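PDB 3BZW: putative lipase from Bacteroides thetaiotaomicron VPI-5482, which is probably an SGNH-family lipase or esterase, perhaps with lysophospholipase activity, whose natural substrate is not established. Local coordinates for residues Phe62-Ser67 / Ala78-Lys83; Gly108-Glu113 / Gly206-Ile211. All coordinates share one frame; numbering follows the deposited sequence.

Contact 1 (Phe62-Ser67 / Ala78-Lys83); sequences FVYGIS and AEKLKK
The Tyr-64 ring lies against one turn of helix 74-85, with the backbone N of Leu-81 over one face, 3.9 Å above the plane and displaced toward the rim. Beside it the extended aliphatic chain of Lys-80 passes obliquely, its CG 3.6 Å from Tyr-64 CE1. Leu-81 meets the same ring at about a right angle, and its CD1 comes within 3.5 Å of Tyr-64 CE2. That methyl serves two aromatic residues, since Leu-81 CD1 is also 3.8 Å from Phe-62 CB and approaches the Phe-62 ring obliquely. With CG anti to the backbone N (chi1 170°) and chi2 at 64°, Leu-81 turns this one methyl to touch both. No hydrogen bond joins the two segments; the contact is apolar, apart from the backbone amide over the tyrosine. Tyr-64 OH is instead hydrogen-bonded to Glu-84 OE1, so the phenol is held at its far end as well as along its ring. Phe-62 stacks on His-85 of that helix. In the SGNH-hydrolase fold, this contact seats helix 74-85 on outermost strand 60-63 of the parallel sheet, whose backbone pairs with strand 28-33, while Ala-78 on the same helix packs against helix 143-157.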
loop_
_atom_site.group_PDB
_atom_site.type_symbol
_atom_site.label_atom_id
_atom_site.label_comp_id
_atom_site.label_asym_id
_atom_site.label_seq_id
_atom_site.Cartn_x
_atom_site.Cartn_y
_atom_site.Cartn_z
ATOM N N PHE A 62 -23.093 41.921 7.944
ATOM C CA PHE A 62 -24.218 41.983 7.021
ATOM C C PHE A 62 -24.556 40.492 6.913
ATOM O O PHE A 62 -23.924 39.752 6.158
ATOM C CB PHE A 62 -23.789 42.555 5.665
ATOM C CG PHE A 62 -23.276 43.973 5.733
ATOM C CD1 PHE A 62 -23.936 44.938 6.493
ATOM C CD2 PHE A 62 -22.152 44.353 5.006
ATOM C CE1 PHE A 62 -23.482 46.258 6.524
ATOM C CE2 PHE A 62 -21.691 45.670 5.030
ATOM C CZ PHE A 62 -22.360 46.623 5.792
ATOM N N VAL A 63 -25.541 40.058 7.691
ATOM C CA VAL A 63 -25.917 38.646 7.748
ATOM C C VAL A 63 -27.066 38.226 6.847
ATOM O O VAL A 63 -28.156 38.798 6.897
ATOM C CB VAL A 63 -26.259 38.243 9.201
ATOM C CG1 VAL A 63 -26.523 36.751 9.283
ATOM C CG2 VAL A 63 -25.125 38.646 10.129
ATOM N N TYR A 64 -26.822 37.200 6.037
ATOM C CA TYR A 64 -27.831 36.706 5.117
ATOM C C TYR A 64 -28.191 35.243 5.338
ATOM O O TYR A 64 -29.108 34.720 4.707
ATOM C CB TYR A 64 -27.354 36.949 3.681
ATOM C CG TYR A 64 -27.353 38.423 3.366
ATOM C CD1 TYR A 64 -28.524 39.067 2.974
ATOM C CD2 TYR A 64 -26.219 39.202 3.588
ATOM C CE1 TYR A 64 -28.570 40.449 2.820
ATOM C CE2 TYR A 64 -26.255 40.587 3.437
ATOM C CZ TYR A 64 -27.435 41.202 3.057
ATOM O OH TYR A 64 -27.489 42.574 2.944
ATOM N N GLY A 65 -27.480 34.590 6.253
ATOM C CA GLY A 65 -27.765 33.194 6.535
ATOM C C GLY A 65 -29.191 33.000 7.017
ATOM O O GLY A 65 -29.703 33.784 7.816
ATOM N N ILE A 66 -29.838 31.949 6.529
ATOM C CA ILE A 66 -31.210 31.652 6.913
ATOM C C ILE A 66 -31.360 30.168 7.224
ATOM O O ILE A 66 -30.803 29.320 6.528
ATOM C CB ILE A 66 -32.191 32.040 5.789
ATOM C CG1 ILE A 66 -32.209 33.565 5.634
ATOM C CG2 ILE A 66 -33.588 31.508 6.103
ATOM C CD1 ILE A 66 -32.959 34.052 4.407
ATOM N N SER A 67 -32.120 29.870 8.271
ATOM C CA SER A 67 -32.349 28.499 8.694
ATOM C C SER A 67 -32.763 27.571 7.559
ATOM O O SER A 67 -33.655 27.894 6.770
ATOM C CB SER A 67 -33.411 28.466 9.793
ATOM O OG SER A 67 -32.982 29.212 10.921
ATOM N N ALA A 78 -25.725 36.165 -1.999
ATOM C CA ALA A 78 -24.649 37.025 -2.485
ATOM C C ALA A 78 -25.244 38.217 -3.229
ATOM O O ALA A 78 -24.768 39.344 -3.101
ATOM C CB ALA A 78 -23.723 36.241 -3.409
ATOM N N GLU A 79 -26.284 37.954 -4.010
ATOM C CA GLU A 79 -26.956 39.002 -4.775
ATOM C C GLU A 79 -27.611 40.024 -3.854
ATOM O O GLU A 79 -27.566 41.226 -4.120
ATOM C CB GLU A 79 -28.014 38.387 -5.695
ATOM C CG GLU A 79 -27.460 37.802 -6.983
ATOM C CD GLU A 79 -28.406 36.802 -7.624
ATOM O OE1 GLU A 79 -29.636 37.006 -7.543
ATOM O OE2 GLU A 79 -27.915 35.818 -8.218
ATOM N N LYS A 80 -28.217 39.547 -2.770
ATOM C CA LYS A 80 -28.877 40.444 -1.833
ATOM C C LYS A 80 -27.829 41.290 -1.119
ATOM O O LYS A 80 -28.039 42.477 -0.869
ATOM C CB LYS A 80 -29.711 39.650 -0.823
ATOM C CG LYS A 80 -30.749 40.499 -0.102
ATOM C CD LYS A 80 -31.641 39.671 0.810
ATOM C CE LYS A 80 -32.703 40.552 1.453
ATOM N NZ LYS A 80 -33.509 39.831 2.477
ATOM N N LEU A 81 -26.697 40.675 -0.797
ATOM C CA LEU A 81 -25.607 41.380 -0.136
ATOM C C LEU A 81 -25.109 42.501 -1.047
ATOM O O LEU A 81 -24.907 43.628 -0.601
ATOM C CB LEU A 81 -24.460 40.408 0.164
ATOM C CG LEU A 81 -23.130 40.989 0.646
ATOM C CD1 LEU A 81 -23.311 41.669 1.993
ATOM C CD2 LEU A 81 -22.101 39.869 0.747
ATOM N N LYS A 82 -24.919 42.185 -2.325
ATOM C CA LYS A 82 -24.447 43.164 -3.304
ATOM C C LYS A 82 -25.439 44.321 -3.402
ATOM O O LYS A 82 -25.060 45.494 -3.357
ATOM C CB LYS A 82 -24.296 42.509 -4.682
ATOM C CG LYS A 82 -23.667 43.408 -5.753
ATOM C CD LYS A 82 -22.198 43.675 -5.451
ATOM C CE LYS A 82 -21.556 44.616 -6.465
ATOM N NZ LYS A 82 -21.552 44.069 -7.844
ATOM N N LYS A 83 -26.713 43.977 -3.529
ATOM C CA LYS A 83 -27.776 44.967 -3.643
ATOM C C LYS A 83 -27.855 45.914 -2.447
ATOM O O LYS A 83 -27.872 47.135 -2.606
ATOM C CB LYS A 83 -29.126 44.263 -3.810
ATOM C CG LYS A 83 -30.324 45.203 -3.830
ATOM C CD LYS A 83 -31.635 44.431 -3.730
ATOM C CE LYS A 83 -32.820 45.373 -3.551
ATOM N NZ LYS A 83 -34.113 44.639 -3.374
#

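Contact 2 (Gly108-Glu113 / Gly206-Ile211); sequences GEWFTE and GNIWGI
Ile-208 reaches Trp-110 and Phe-111 with two different branches, and its first torsion decides which goes where: CG1 stands anti to the carbonyl carbon (chi1 -66°), and the extended second torsion (chi2 172°) carries CD1 out to the indole. The result is a CH-pi contact between the C-terminal part of helix 195-210 and the base of the antiparallel hairpin 111-122/127-136, which projects from the SGNH-hydrolase fold. Ile-208 CD1 sits 3.4 Å from the centroid of the Trp-110 five-membered ring and only 14° off its normal, squarely over the face. The two side chains cross at about a right angle, presenting the methyl end-on to the indole. Phe-111 packs more loosely: its CZ is 4.1 Å from Ile-208 CG2, and the two side chains run past each other in opposite directions. Trp-110 also packs on Arg-144 and Ile-147 of helix 143-157, and its NE1 makes a weak hydrogen bond to Glu-204 OE1. Were Trp-110 replaced by an alanine, the Ile-208 methyl would probably lose its aromatic platform and Glu-204 its weak indole N-H partner. Nearby, Asn-207 bonds to Asp-215 and Lys-203 of a second subunit, placing this part of the helix at an interface. Within it, a wider pi-type turn is marked by the 3.0 Å bond from Ile-211 N to Gly-206 O.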
loop_
_atom_site.group_PDB
_atom_site.type_symbol
_atom_site.label_atom_id
_atom_site.label_comp_id
_atom_site.label_asym_id
_atom_site.label_seq_id
_atom_site.Cartn_x
_atom_site.Cartn_y
_atom_site.Cartn_z
ATOM N N GLY A 108 -22.395 14.551 -7.028
ATOM C CA GLY A 108 -22.214 14.865 -8.435
ATOM C C GLY A 108 -20.783 14.867 -8.939
ATOM O O GLY A 108 -19.928 14.140 -8.431
ATOM N N GLU A 109 -20.527 15.707 -9.941
ATOM C CA GLU A 109 -19.212 15.811 -10.563
ATOM C C GLU A 109 -18.815 17.276 -10.751
ATOM O O GLU A 109 -19.671 18.133 -10.950
ATOM C CB GLU A 109 -19.231 15.126 -11.934
ATOM C CG GLU A 109 -19.747 13.690 -11.940
ATOM C CD GLU A 109 -18.758 12.696 -11.356
ATOM O OE1 GLU A 109 -17.593 13.076 -11.100
ATOM O OE2 GLU A 109 -19.150 11.521 -11.169
ATOM N N TRP A 110 -17.516 17.551 -10.714
ATOM C CA TRP A 110 -17.017 18.916 -10.881
ATOM C C TRP A 110 -17.052 19.408 -12.329
ATOM O O TRP A 110 -17.465 20.537 -12.600
ATOM C CB TRP A 110 -15.570 19.030 -10.383
ATOM C CG TRP A 110 -15.377 18.849 -8.903
ATOM C CD1 TRP A 110 -14.707 17.833 -8.281
ATOM C CD2 TRP A 110 -15.794 19.749 -7.867
ATOM N NE1 TRP A 110 -14.676 18.048 -6.921
ATOM C CE2 TRP A 110 -15.335 19.215 -6.640
ATOM C CE3 TRP A 110 -16.508 20.956 -7.856
ATOM C CZ2 TRP A 110 -15.567 19.848 -5.412
ATOM C CZ3 TRP A 110 -16.739 21.587 -6.632
ATOM C CH2 TRP A 110 -16.268 21.029 -5.428
ATOM N N PHE A 111 -16.605 18.557 -13.249
ATOM C CA PHE A 111 -16.532 18.903 -14.668
ATOM C C PHE A 111 -17.039 17.795 -15.581
ATOM O O PHE A 111 -17.334 16.681 -15.146
ATOM C CB PHE A 111 -15.071 19.112 -15.094
ATOM C CG PHE A 111 -14.338 20.193 -14.357
ATOM C CD1 PHE A 111 -14.301 21.491 -14.860
ATOM C CD2 PHE A 111 -13.619 19.900 -13.203
ATOM C CE1 PHE A 111 -13.554 22.479 -14.230
ATOM C CE2 PHE A 111 -12.866 20.881 -12.561
ATOM C CZ PHE A 111 -12.831 22.173 -13.076
ATOM N N THR A 112 -17.110 18.130 -16.866
ATOM C CA THR A 112 -17.429 17.176 -17.922
ATOM C C THR A 112 -16.185 17.379 -18.798
ATOM O O THR A 112 -15.564 18.445 -18.741
ATOM C CB THR A 112 -18.695 17.548 -18.727
ATOM O OG1 THR A 112 -18.539 18.853 -19.296
ATOM C CG2 THR A 112 -19.932 17.513 -17.829
ATOM N N GLU A 113 -15.794 16.377 -19.578
ATOM C CA GLU A 113 -14.608 16.519 -20.425
ATOM C C GLU A 113 -14.830 15.953 -21.815
ATOM O O GLU A 113 -15.645 15.055 -22.006
ATOM C CB GLU A 113 -13.409 15.785 -19.816
ATOM C CG GLU A 113 -13.056 16.151 -18.390
ATOM C CD GLU A 113 -12.024 15.196 -17.806
ATOM O OE1 GLU A 113 -10.804 15.431 -17.976
ATOM O OE2 GLU A 113 -12.441 14.194 -17.188
ATOM N N GLY A 206 -11.096 24.856 -2.942
ATOM C CA GLY A 206 -10.030 25.831 -2.778
ATOM C C GLY A 206 -9.106 25.891 -3.986
ATOM O O GLY A 206 -8.855 26.971 -4.523
ATOM N N ASN A 207 -8.595 24.738 -4.412
ATOM C CA ASN A 207 -7.704 24.677 -5.571
ATOM C C ASN A 207 -8.477 24.689 -6.883
ATOM O O ASN A 207 -8.034 25.282 -7.866
ATOM C CB ASN A 207 -6.831 23.418 -5.516
ATOM C CG ASN A 207 -5.724 23.520 -4.489
ATOM O OD1 ASN A 207 -5.524 22.609 -3.687
ATOM N ND2 ASN A 207 -4.988 24.627 -4.517
ATOM N N ILE A 208 -9.626 24.028 -6.905
ATOM C CA ILE A 208 -10.427 23.985 -8.121
ATOM C C ILE A 208 -10.838 25.384 -8.577
ATOM O O ILE A 208 -10.770 25.700 -9.771
ATOM C CB ILE A 208 -11.701 23.140 -7.925
ATOM C CG1 ILE A 208 -11.321 21.674 -7.696
ATOM C CG2 ILE A 208 -12.611 23.277 -9.149
ATOM C CD1 ILE A 208 -12.489 20.785 -7.309
ATOM N N TRP A 209 -11.251 26.225 -7.632
ATOM C CA TRP A 209 -11.690 27.579 -7.970
ATOM C C TRP A 209 -10.759 28.730 -7.596
ATOM O O TRP A 209 -10.964 29.863 -8.041
ATOM C CB TRP A 209 -13.075 27.837 -7.370
ATOM C CG TRP A 209 -14.158 27.122 -8.106
ATOM C CD1 TRP A 209 -14.721 25.920 -7.787
ATOM C CD2 TRP A 209 -14.757 27.533 -9.340
ATOM N NE1 TRP A 209 -15.633 25.554 -8.749
ATOM C CE2 TRP A 209 -15.673 26.527 -9.715
ATOM C CE3 TRP A 209 -14.603 28.654 -10.168
ATOM C CZ2 TRP A 209 -16.436 26.608 -10.888
ATOM C CZ3 TRP A 209 -15.360 28.735 -11.331
ATOM C CH2 TRP A 209 -16.266 27.715 -11.680
ATOM N N GLY A 210 -9.736 28.448 -6.796
ATOM C CA GLY A 210 -8.826 29.501 -6.389
ATOM C C GLY A 210 -9.476 30.362 -5.322
ATOM O O GLY A 210 -9.758 31.537 -5.532
ATOM N N ILE A 211 -9.721 29.772 -4.162
ATOM C CA ILE A 211 -10.358 30.502 -3.084
ATOM C C ILE A 211 -9.896 29.919 -1.755
ATOM O O ILE A 211 -9.746 28.705 -1.622
ATOM C CB ILE A 211 -11.904 30.412 -3.222
ATOM C CG1 ILE A 211 -12.583 31.369 -2.247
ATOM C CG2 ILE A 211 -12.376 28.974 -2.976
ATOM C CD1 ILE A 211 -14.087 31.522 -2.497
#

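Contact 1 lies at one edge of the parallel sheet, on strand 60-63, and contact 2 where the long hairpin leaves the globular body. Contact 1 closes before contact 2 opens along the chain; their centres lie 24 Å apart, with nearest atoms about 11 Å apart, so they do not touch. Contact 2 joins the hairpin base to helix 195-210, which leads into strand 213-214 at the other edge of the sheet. Helix 143-157 borders both: Ala-78 packs on its Leu-154 and Leu-157, Trp-209 on its Ile-151 and Thr-152. Contact 1 is internal to the chain, while residues of contact 2 also bond to two neighbouring subunits, tying the hairpin base to the assembly.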